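Local coordinates for protein putative sporulation-specific glycosylase ydhD (Bacillus subtilis subsp. subtilis str. 168, PDB 3CZ8) that probably hydrolyses glycosidic bonds of a polysaccharide during sporulation, through the family 18 glycosyl hydrolase domain that makes up this chain, at residues Leu11-Arg17 against Gln301-Gln307; Ser37-Tyr41 against Leu53-Ala58; Pro194-Thr199 against Glu262-Pro266. The protein carries 1 engineered substitution. One frame throughout, in Å; residues are numbered along the deposited sequence. Where two conformers were deposited one is given.

Contact 1 of 3, residues Leu11-Arg17 against Gln301-Gln307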
loop_
_atom_site.group_PDB
_atom_site.type_symbol
_atom_site.label_atom_id
_atom_site.label_comp_id
_atom_site.label_asym_id
_atom_site.label_seq_id
_atom_site.Cartn_x
_atom_site.Cartn_y
_atom_site.Cartn_z
ATOM N N LEU A 11 -2.361 7.534 1.524
ATOM C CA LEU A 11 -3.144 6.677 2.404
ATOM C C LEU A 11 -4.528 7.274 2.641
ATOM O O LEU A 11 -4.671 8.470 2.886
ATOM C CB LEU A 11 -2.425 6.445 3.740
ATOM C CG LEU A 11 -3.049 5.444 4.721
ATOM C CD1 LEU A 11 -2.893 4.005 4.224
ATOM C CD2 LEU A 11 -2.448 5.598 6.108
ATOM N N SER A 12 -5.542 6.425 2.552
ATOM C CA SER A 12 -6.881 6.814 2.937
ATOM C C SER A 12 -7.632 5.675 3.619
ATOM O O SER A 12 -7.396 4.500 3.330
ATOM C CB SER A 12 -7.658 7.366 1.737
ATOM O OG SER A 12 -8.001 6.348 0.824
ATOM N N PHE A 13 -8.517 6.047 4.541
ATOM C CA PHE A 13 -9.367 5.114 5.272
ATOM C C PHE A 13 -10.782 5.134 4.692
ATOM O O PHE A 13 -11.401 6.194 4.570
ATOM C CB PHE A 13 -9.382 5.499 6.754
ATOM C CG PHE A 13 -10.100 4.518 7.641
ATOM C CD1 PHE A 13 -11.398 4.780 8.078
ATOM C CD2 PHE A 13 -9.473 3.341 8.054
ATOM C CE1 PHE A 13 -12.066 3.886 8.913
ATOM C CE2 PHE A 13 -10.130 2.440 8.894
ATOM C CZ PHE A 13 -11.430 2.716 9.322
ATOM N N TYR A 14 -11.297 3.967 4.326
ATOM C CA TYR A 14 -12.585 3.920 3.645
ATOM C C TYR A 14 -13.582 2.986 4.301
ATOM O O TYR A 14 -13.207 2.004 4.942
ATOM C CB TYR A 14 -12.421 3.656 2.133
ATOM C CG TYR A 14 -12.252 2.206 1.731
ATOM C CD1 TYR A 14 -13.302 1.507 1.145
ATOM C CD2 TYR A 14 -11.040 1.539 1.917
ATOM C CE1 TYR A 14 -13.160 0.188 0.760
ATOM C CE2 TYR A 14 -10.889 0.201 1.537
ATOM C CZ TYR A 14 -11.957 -0.466 0.964
ATOM O OH TYR A 14 -11.833 -1.781 0.582
ATOM N N VAL A 15 -14.858 3.310 4.138
ATOM C CA VAL A 15 -15.930 2.649 4.870
ATOM C C VAL A 15 -16.650 1.614 4.001
ATOM O O VAL A 15 -17.090 1.921 2.891
ATOM C CB VAL A 15 -16.903 3.707 5.466
ATOM C CG1 VAL A 15 -18.126 3.067 6.070
ATOM C CG2 VAL A 15 -16.184 4.542 6.525
ATOM N N LEU A 16 -16.730 0.385 4.514
ATOM C CA LEU A 16 -17.410 -0.733 3.852
ATOM C C LEU A 16 -18.656 -1.077 4.648
ATOM O O LEU A 16 -18.578 -1.824 5.629
ATOM C CB LEU A 16 -16.494 -1.964 3.799
ATOM C CG LEU A 16 -15.233 -1.857 2.944
ATOM C CD1 LEU A 16 -14.066 -2.525 3.629
ATOM C CD2 LEU A 16 -15.465 -2.441 1.555
ATOM N N ARG A 17 -19.796 -0.525 4.233
ATOM C CA ARG A 17 -21.037 -0.633 4.999
ATOM C C ARG A 17 -21.498 -2.075 5.236
ATOM O O ARG A 17 -21.342 -2.935 4.366
ATOM C CB ARG A 17 -22.156 0.190 4.341
ATOM C CG ARG A 17 -23.448 0.207 5.153
ATOM C CD ARG A 17 -24.584 0.922 4.476
ATOM N NE ARG A 17 -24.802 2.225 5.093
ATOM C CZ ARG A 17 -25.923 2.930 4.995
ATOM N NH1 ARG A 17 -26.948 2.467 4.288
ATOM N NH2 ARG A 17 -26.014 4.103 5.608
ATOM N N GLN A 301 -22.466 -0.302 12.145
ATOM C CA GLN A 301 -22.560 0.460 10.893
ATOM C C GLN A 301 -21.747 -0.109 9.734
ATOM O O GLN A 301 -22.269 -0.244 8.625
ATOM C CB GLN A 301 -22.174 1.926 11.118
ATOM C CG GLN A 301 -22.139 2.813 9.860
ATOM C CD GLN A 301 -23.519 3.064 9.234
ATOM O OE1 GLN A 301 -23.633 3.221 8.022
ATOM N NE2 GLN A 301 -24.560 3.118 10.061
ATOM N N ALA A 302 -20.481 -0.436 9.994
ATOM C CA ALA A 302 -19.541 -0.769 8.926
ATOM C C ALA A 302 -18.246 -1.410 9.398
ATOM O O ALA A 302 -17.901 -1.369 10.582
ATOM C CB ALA A 302 -19.208 0.480 8.121
ATOM N N ILE A 303 -17.551 -2.006 8.431
ATOM C CA ILE A 303 -16.138 -2.345 8.522
ATOM C C ILE A 303 -15.389 -1.167 7.875
ATOM O O ILE A 303 -15.855 -0.605 6.884
ATOM C CB ILE A 303 -15.866 -3.708 7.806
ATOM C CG1 ILE A 303 -16.219 -4.895 8.728
ATOM C CG2 ILE A 303 -14.443 -3.820 7.250
ATOM C CD1 ILE A 303 -15.172 -5.255 9.767
ATOM N N GLY A 304 -14.270 -0.758 8.468
ATOM C CA GLY A 304 -13.394 0.247 7.853
ATOM C C GLY A 304 -12.054 -0.355 7.460
ATOM O O GLY A 304 -11.527 -1.211 8.170
ATOM N N ALA A 305 -11.500 0.082 6.330
ATOM C CA ALA A 305 -10.248 -0.490 5.814
ATOM C C ALA A 305 -9.376 0.529 5.084
ATOM O O ALA A 305 -9.734 1.704 4.981
ATOM C CB ALA A 305 -10.535 -1.686 4.924
ATOM N N TRP A 306 -8.233 0.071 4.575
ATOM C CA TRP A 306 -7.215 0.973 4.032
ATOM C C TRP A 306 -6.967 0.791 2.540
ATOM O O TRP A 306 -7.015 -0.322 2.021
ATOM C CB TRP A 306 -5.899 0.784 4.785
ATOM C CG TRP A 306 -6.030 0.932 6.269
ATOM C CD1 TRP A 306 -6.280 -0.064 7.180
ATOM C CD2 TRP A 306 -5.915 2.144 7.020
ATOM N NE1 TRP A 306 -6.326 0.460 8.448
ATOM C CE2 TRP A 306 -6.108 1.813 8.380
ATOM C CE3 TRP A 306 -5.665 3.482 6.677
ATOM C CZ2 TRP A 306 -6.056 2.770 9.397
ATOM C CZ3 TRP A 306 -5.620 4.431 7.687
ATOM C CH2 TRP A 306 -5.814 4.069 9.035
ATOM N N GLN A 307 -6.694 1.899 1.859
ATOM C CA GLN A 307 -6.293 1.865 0.455
ATOM C C GLN A 307 -5.132 2.824 0.203
ATOM O O GLN A 307 -5.007 3.860 0.866
ATOM C CB GLN A 307 -7.477 2.171 -0.472
ATOM C CG GLN A 307 -8.358 3.308 0.003
ATOM C CD GLN A 307 -9.488 3.654 -0.952
ATOM O OE1 GLN A 307 -9.957 2.815 -1.723
ATOM N NE2 GLN A 307 -9.942 4.901 -0.891
HETATM O O HOH W 1 -5.742 6.637 -0.933
#
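Strands 11-17 and 302-307 run antiparallel, their axes 4.6 Å apart at closest and their directions at 151°. They belong to the first and last strands of this family 18 glycosidase barrel, otherwise parallel, in which strand 9-17 runs against both neighbours, 35-42 and 302-310. Three hydrogen-bonded pairs set the register: Ser12 with Gln307, Tyr14 with Ala305 and Leu16 with Ile303. On one face, the edge of Phe13 meets the face of the six-membered ring of Trp306, centroids 5.0 Å apart and planes at 69°; Phe13 CZ lies 3.5 Å from Gly304 CA, where a CB would clash. The side chain of Trp306 is about 7 Å from that of Glu120, the predicted proton donor, consistent with a place in the likely active-site wall. On the other face, the Tyr14 hydroxyl bonds Glu248 of the second subunit. Gln307 lays its side chain over one face of the Tyr14 ring, CG 3.7 Å from Tyr14 CD2, and its NE2 donates to Ser12 OG at 3.0 Å.

Contact 2 of 3, residues Ser37-Tyr41 against Leu53-Ala58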
loop_
_atom_site.group_PDB
_atom_site.type_symbol
_atom_site.label_atom_id
_atom_site.label_comp_id
_atom_site.label_asym_id
_atom_site.label_seq_id
_atom_site.Cartn_x
_atom_site.Cartn_y
_atom_site.Cartn_z
ATOM N N SER A 37 -11.395 8.937 4.062
ATOM C CA SER A 37 -10.677 9.911 4.869
ATOM C C SER A 37 -9.251 10.029 4.355
ATOM O O SER A 37 -8.437 9.121 4.538
ATOM C CB SER A 37 -10.709 9.529 6.352
ATOM O OG SER A 37 -12.009 9.111 6.740
ATOM N N ILE A 38 -8.945 11.151 3.751
ATOM C CA ILE A 38 -7.658 11.394 3.168
ATOM C C ILE A 38 -6.618 11.839 4.171
ATOM O O ILE A 38 -6.806 12.798 4.834
ATOM C CB ILE A 38 -7.749 12.401 2.031
ATOM C CG1 ILE A 38 -8.683 11.911 0.960
ATOM C CG2 ILE A 38 -6.424 12.636 1.434
ATOM C CD1 ILE A 38 -9.193 12.931 0.153
ATOM N N PHE A 39 -5.498 11.144 4.233
ATOM C CA PHE A 39 -4.438 11.453 5.171
ATOM C C PHE A 39 -3.515 12.515 4.627
ATOM O O PHE A 39 -3.386 12.617 3.472
ATOM C CB PHE A 39 -3.682 10.195 5.572
ATOM C CG PHE A 39 -4.338 9.437 6.666
ATOM C CD1 PHE A 39 -3.841 9.462 7.935
ATOM C CD2 PHE A 39 -5.480 8.729 6.444
ATOM C CE1 PHE A 39 -4.470 8.801 8.920
ATOM C CE2 PHE A 39 -6.081 8.085 7.445
ATOM C CZ PHE A 39 -5.575 8.118 8.670
ATOM N N GLU A 40 -2.828 13.274 5.453
ATOM C CA GLU A 40 -3.349 13.951 6.606
ATOM C C GLU A 40 -3.108 15.448 6.496
ATOM O O GLU A 40 -2.295 15.873 5.713
ATOM C CB GLU A 40 -2.613 13.446 7.813
ATOM C CG GLU A 40 -1.157 13.335 7.576
ATOM C CD GLU A 40 -0.393 14.491 8.114
ATOM O OE1 GLU A 40 0.661 14.789 7.580
ATOM O OE2 GLU A 40 -0.849 15.094 9.077
ATOM N N TYR A 41 -3.825 16.230 7.288
ATOM C CA TYR A 41 -3.391 17.550 7.707
ATOM C C TYR A 41 -2.963 17.537 9.145
ATOM O O TYR A 41 -3.588 16.922 9.940
ATOM C CB TYR A 41 -4.517 18.555 7.557
ATOM C CG TYR A 41 -4.906 18.900 6.153
ATOM C CD1 TYR A 41 -5.762 18.105 5.447
ATOM C CD2 TYR A 41 -4.435 20.043 5.545
ATOM C CE1 TYR A 41 -6.118 18.414 4.215
ATOM C CE2 TYR A 41 -4.789 20.360 4.315
ATOM C CZ TYR A 41 -5.633 19.547 3.646
ATOM O OH TYR A 41 -6.011 19.826 2.382
ATOM N N LEU A 53 -2.331 20.198 1.263
ATOM C CA LEU A 53 -2.212 19.003 0.440
ATOM C C LEU A 53 -2.562 19.273 -1.009
ATOM O O LEU A 53 -3.274 20.229 -1.321
ATOM C CB LEU A 53 -3.126 17.887 0.956
ATOM C CG LEU A 53 -2.904 17.194 2.298
ATOM C CD1 LEU A 53 -3.964 16.128 2.431
ATOM C CD2 LEU A 53 -1.518 16.584 2.407
ATOM N N ASN A 54 -2.062 18.412 -1.888
ATOM C CA ASN A 54 -2.518 18.365 -3.265
ATOM C C ASN A 54 -3.732 17.451 -3.328
ATOM O O ASN A 54 -3.658 16.333 -3.833
ATOM C CB ASN A 54 -1.397 17.884 -4.189
ATOM C CG ASN A 54 -1.680 18.172 -5.654
ATOM O OD1 ASN A 54 -2.133 19.261 -6.013
ATOM N ND2 ASN A 54 -1.402 17.195 -6.510
ATOM N N ASP A 55 -4.851 17.943 -2.798
ATOM C CA ASP A 55 -6.037 17.116 -2.579
ATOM C C ASP A 55 -7.201 17.415 -3.517
ATOM O O ASP A 55 -8.153 16.635 -3.594
ATOM C CB ASP A 55 -6.486 17.179 -1.109
ATOM C CG ASP A 55 -6.759 18.605 -0.612
ATOM O OD1 ASP A 55 -7.128 18.739 0.574
ATOM O OD2 ASP A 55 -6.616 19.587 -1.377
ATOM N N ALA A 56 -7.103 18.536 -4.234
ATOM C CA ALA A 56 -8.167 19.036 -5.113
ATOM C C ALA A 56 -8.680 18.008 -6.118
ATOM O O ALA A 56 -9.890 17.898 -6.336
ATOM C CB ALA A 56 -7.714 20.306 -5.830
ATOM N N ALA A 57 -7.760 17.250 -6.709
ATOM C CA ALA A 57 -8.115 16.189 -7.649
ATOM C C ALA A 57 -8.809 15.026 -6.944
ATOM O O ALA A 57 -9.790 14.489 -7.455
ATOM C CB ALA A 57 -6.874 15.706 -8.405
ATOM N N ALA A 58 -8.303 14.663 -5.765
ATOM C CA ALA A 58 -8.845 13.547 -4.977
ATOM C C ALA A 58 -10.244 13.827 -4.408
ATOM O O ALA A 58 -11.093 12.932 -4.376
ATOM C CB ALA A 58 -7.873 13.164 -3.861
#
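A beta-alpha-beta unit of the TIM-type barrel begins here: strand 35-42 leads through a loop into helix 56-64, which returns the chain to the parallel strand 68-77. The contact joins that first strand to the end of the loop and the first turn of the helix, burying 293 Å² in all. Its main protrusion is Leu53, whose CA-to-CB bond points toward the strand and which loses 89 Å² to it. The hollow that receives it has a backbone floor, where Leu53 CD1 lies 3.7 Å from Phe39 O and Leu53 CD2 3.5 Å from Glu40 O, and an aromatic wall formed by Tyr41. Leu53 CG sits 4.1 Å from the centroid of that ring and 20° off its normal, a CH-pi contact over the face, with Leu53 CD1 3.6 Å from Tyr41 CE1. Ile38 bounds the hollow more loosely, its CG2 4.4 Å from Leu53 CD1. It is also a bump in its own right, for its CD1 extends to Ala58 CB on the helix, 4.2 Å away, a small methyl meeting the tip of a larger side chain. Tyr112 also packs on both Ile38 and Tyr41. Phe39 and Glu40 direct their CA-to-CB bonds away from this packing. At the hydroxyl end of the Tyr41 ring stands Asp55, which additionally receives a hydrogen bond from Tyr112 and forms a salt bridge with Arg110 of helix 93-110. Tyr41 OH donates to Asp55 OD1 across a very short 2.4 Å.

Contact 3 of 3, residues Pro194-Thr199 against Glu262-Pro266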
loop_
_atom_site.group_PDB
_atom_site.type_symbol
_atom_site.label_atom_id
_atom_site.label_comp_id
_atom_site.label_asym_id
_atom_site.label_seq_id
_atom_site.Cartn_x
_atom_site.Cartn_y
_atom_site.Cartn_z
ATOM N N PRO A 194 -1.692 -12.488 17.719
ATOM C CA PRO A 194 -2.687 -11.995 16.761
ATOM C C PRO A 194 -2.864 -10.486 16.819
ATOM O O PRO A 194 -2.995 -9.919 17.904
ATOM C CB PRO A 194 -3.976 -12.704 17.189
ATOM C CG PRO A 194 -3.742 -13.107 18.604
ATOM C CD PRO A 194 -2.293 -13.406 18.704
ATOM N N VAL A 195 -2.858 -9.852 15.650
ATOM C CA VAL A 195 -2.974 -8.403 15.538
ATOM C C VAL A 195 -4.356 -7.903 15.981
ATOM O O VAL A 195 -4.478 -6.873 16.651
ATOM C CB VAL A 195 -2.679 -7.958 14.094
ATOM C CG1 VAL A 195 -2.976 -6.502 13.918
ATOM C CG2 VAL A 195 -1.222 -8.248 13.733
ATOM N N ALA A 196 -5.386 -8.652 15.600
ATOM C CA ALA A 196 -6.759 -8.305 15.927
ATOM C C ALA A 196 -7.548 -9.564 16.287
ATOM O O ALA A 196 -8.403 -10.013 15.509
ATOM C CB ALA A 196 -7.402 -7.571 14.766
ATOM N N PRO A 197 -7.265 -10.139 17.474
ATOM C CA PRO A 197 -7.962 -11.363 17.864
ATOM C C PRO A 197 -9.452 -11.096 18.045
ATOM O O PRO A 197 -9.831 -10.050 18.586
ATOM C CB PRO A 197 -7.299 -11.745 19.192
ATOM C CG PRO A 197 -6.692 -10.500 19.710
ATOM C CD PRO A 197 -6.326 -9.676 18.517
ATOM N N ILE A 198 -10.280 -12.024 17.567
ATOM C CA ILE A 198 -11.736 -11.853 17.544
ATOM C C ILE A 198 -12.330 -11.783 18.961
ATOM O O ILE A 198 -13.394 -11.192 19.174
ATOM C CB ILE A 198 -12.417 -12.946 16.662
ATOM C CG1 ILE A 198 -13.705 -12.414 16.007
ATOM C CG2 ILE A 198 -12.605 -14.262 17.438
ATOM C CD1 ILE A 198 -14.993 -12.875 16.662
ATOM N N THR A 199 -11.600 -12.359 19.916
ATOM C CA THR A 199 -11.937 -12.325 21.330
ATOM C C THR A 199 -11.863 -10.898 21.882
ATOM O O THR A 199 -12.747 -10.464 22.618
ATOM C CB THR A 199 -11.017 -13.274 22.145
ATOM O OG1 THR A 199 -9.643 -13.020 21.819
ATOM C CG2 THR A 199 -11.334 -14.732 21.833
ATOM N N GLU A 262 -9.265 -20.055 18.533
ATOM C CA GLU A 262 -9.573 -19.103 19.597
ATOM C C GLU A 262 -9.571 -17.664 19.078
ATOM O O GLU A 262 -10.519 -16.909 19.304
ATOM C CB GLU A 262 -8.559 -19.254 20.739
ATOM C CG GLU A 262 -8.820 -18.380 21.966
ATOM C CD GLU A 262 -7.639 -18.333 22.931
ATOM O OE1 GLU A 262 -7.545 -17.358 23.708
ATOM O OE2 GLU A 262 -6.805 -19.263 22.918
ATOM N N TYR A 263 -8.511 -17.310 18.357
ATOM C CA TYR A 263 -8.285 -15.936 17.934
ATOM C C TYR A 263 -8.941 -15.575 16.603
ATOM O O TYR A 263 -9.156 -14.391 16.327
ATOM C CB TYR A 263 -6.783 -15.639 17.880
ATOM C CG TYR A 263 -6.054 -15.789 19.205
ATOM C CD1 TYR A 263 -4.835 -16.464 19.274
ATOM C CD2 TYR A 263 -6.575 -15.248 20.382
ATOM C CE1 TYR A 263 -4.151 -16.596 20.475
ATOM C CE2 TYR A 263 -5.902 -15.379 21.591
ATOM C CZ TYR A 263 -4.691 -16.055 21.631
ATOM O OH TYR A 263 -4.019 -16.191 22.823
ATOM N N GLN A 264 -9.268 -16.594 15.801
ATOM C CA GLN A 264 -9.720 -16.426 14.404
ATOM C C GLN A 264 -8.740 -15.552 13.604
ATOM O O GLN A 264 -9.128 -14.562 12.971
ATOM C CB GLN A 264 -11.165 -15.906 14.318
ATOM C CG GLN A 264 -12.220 -16.860 14.872
ATOM C CD GLN A 264 -12.417 -18.095 14.020
ATOM O OE1 GLN A 264 -12.701 -18.001 12.824
ATOM N NE2 GLN A 264 -12.280 -19.267 14.637
ATOM N N SER A 265 -7.465 -15.926 13.680
ATOM C CA SER A 265 -6.371 -15.181 13.071
ATOM C C SER A 265 -5.389 -16.163 12.436
ATOM O O SER A 265 -5.025 -17.164 13.067
ATOM C CB SER A 265 -5.652 -14.336 14.126
ATOM O OG SER A 265 -6.550 -13.454 14.776
ATOM N N PRO A 266 -4.971 -15.899 11.179
ATOM C CA PRO A 266 -3.968 -16.764 10.564
ATOM C C PRO A 266 -2.564 -16.484 11.081
ATOM O O PRO A 266 -2.241 -15.347 11.442
ATOM C CB PRO A 266 -4.072 -16.424 9.077
ATOM C CG PRO A 266 -4.554 -15.026 9.041
ATOM C CD PRO A 266 -5.409 -14.829 10.262
HETATM O O HOH W 2 -5.772 -10.951 13.969
#
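Glu262 opens this side of the contact with its carbonyl: Thr199 CG2 lies 3.4 Å from Glu262 O. Tyr263 contributes most, covered over 81 Å². Pro194 CG sits above its ring, 3.7 Å from the centroid and 19° off the normal, a CH-pi contact, while Pro197 CB approaches Tyr263 CD2 at 3.8 Å. The carbonyl of the same tyrosine accepts a hydrogen bond from Ile198 N at 2.9 Å (173°); with Pro197 at the N-cap position, this amide belongs to the first turn of helix 198-208. Gln264, at positive phi (52°), sets its CG 3.7 Å from Ile198 CG2. Ser265 OG shares a water with Ala196 N, at 2.7 and 2.8 Å. Away from the predicted catalytic residue, the contact joins the start of barrel helix 198-208 to the antiparallel sheet of strand 265-271, which sits where many family 18 enzymes carry their alpha+beta insertion, with Trp281 of strand 277-281 beside Pro194 and Tyr263, and helix 285-297 against Ile198 and Gln264.

From the N terminus, strand 9-17 supplies the first half of contact 1, which closes only when strand 302-310 pairs with it, so nearly the whole chain lies in that loop. Contacts 2 and 3 both fall within it, in series and without crossing. Contact 2 closes a short loop at the first beta-alpha-beta unit; contact 3 spans 62 residues between helix 198-208 and the antiparallel sheet. Contacts 1 and 2 touch directly, with Phe13 O 2.8 Å from Ser37 N, because their strands are sheet neighbours. Contact 3 stands apart: its centre is about 20 Å from that of contact 1 and 33 Å from that of contact 2, across the chain's centre.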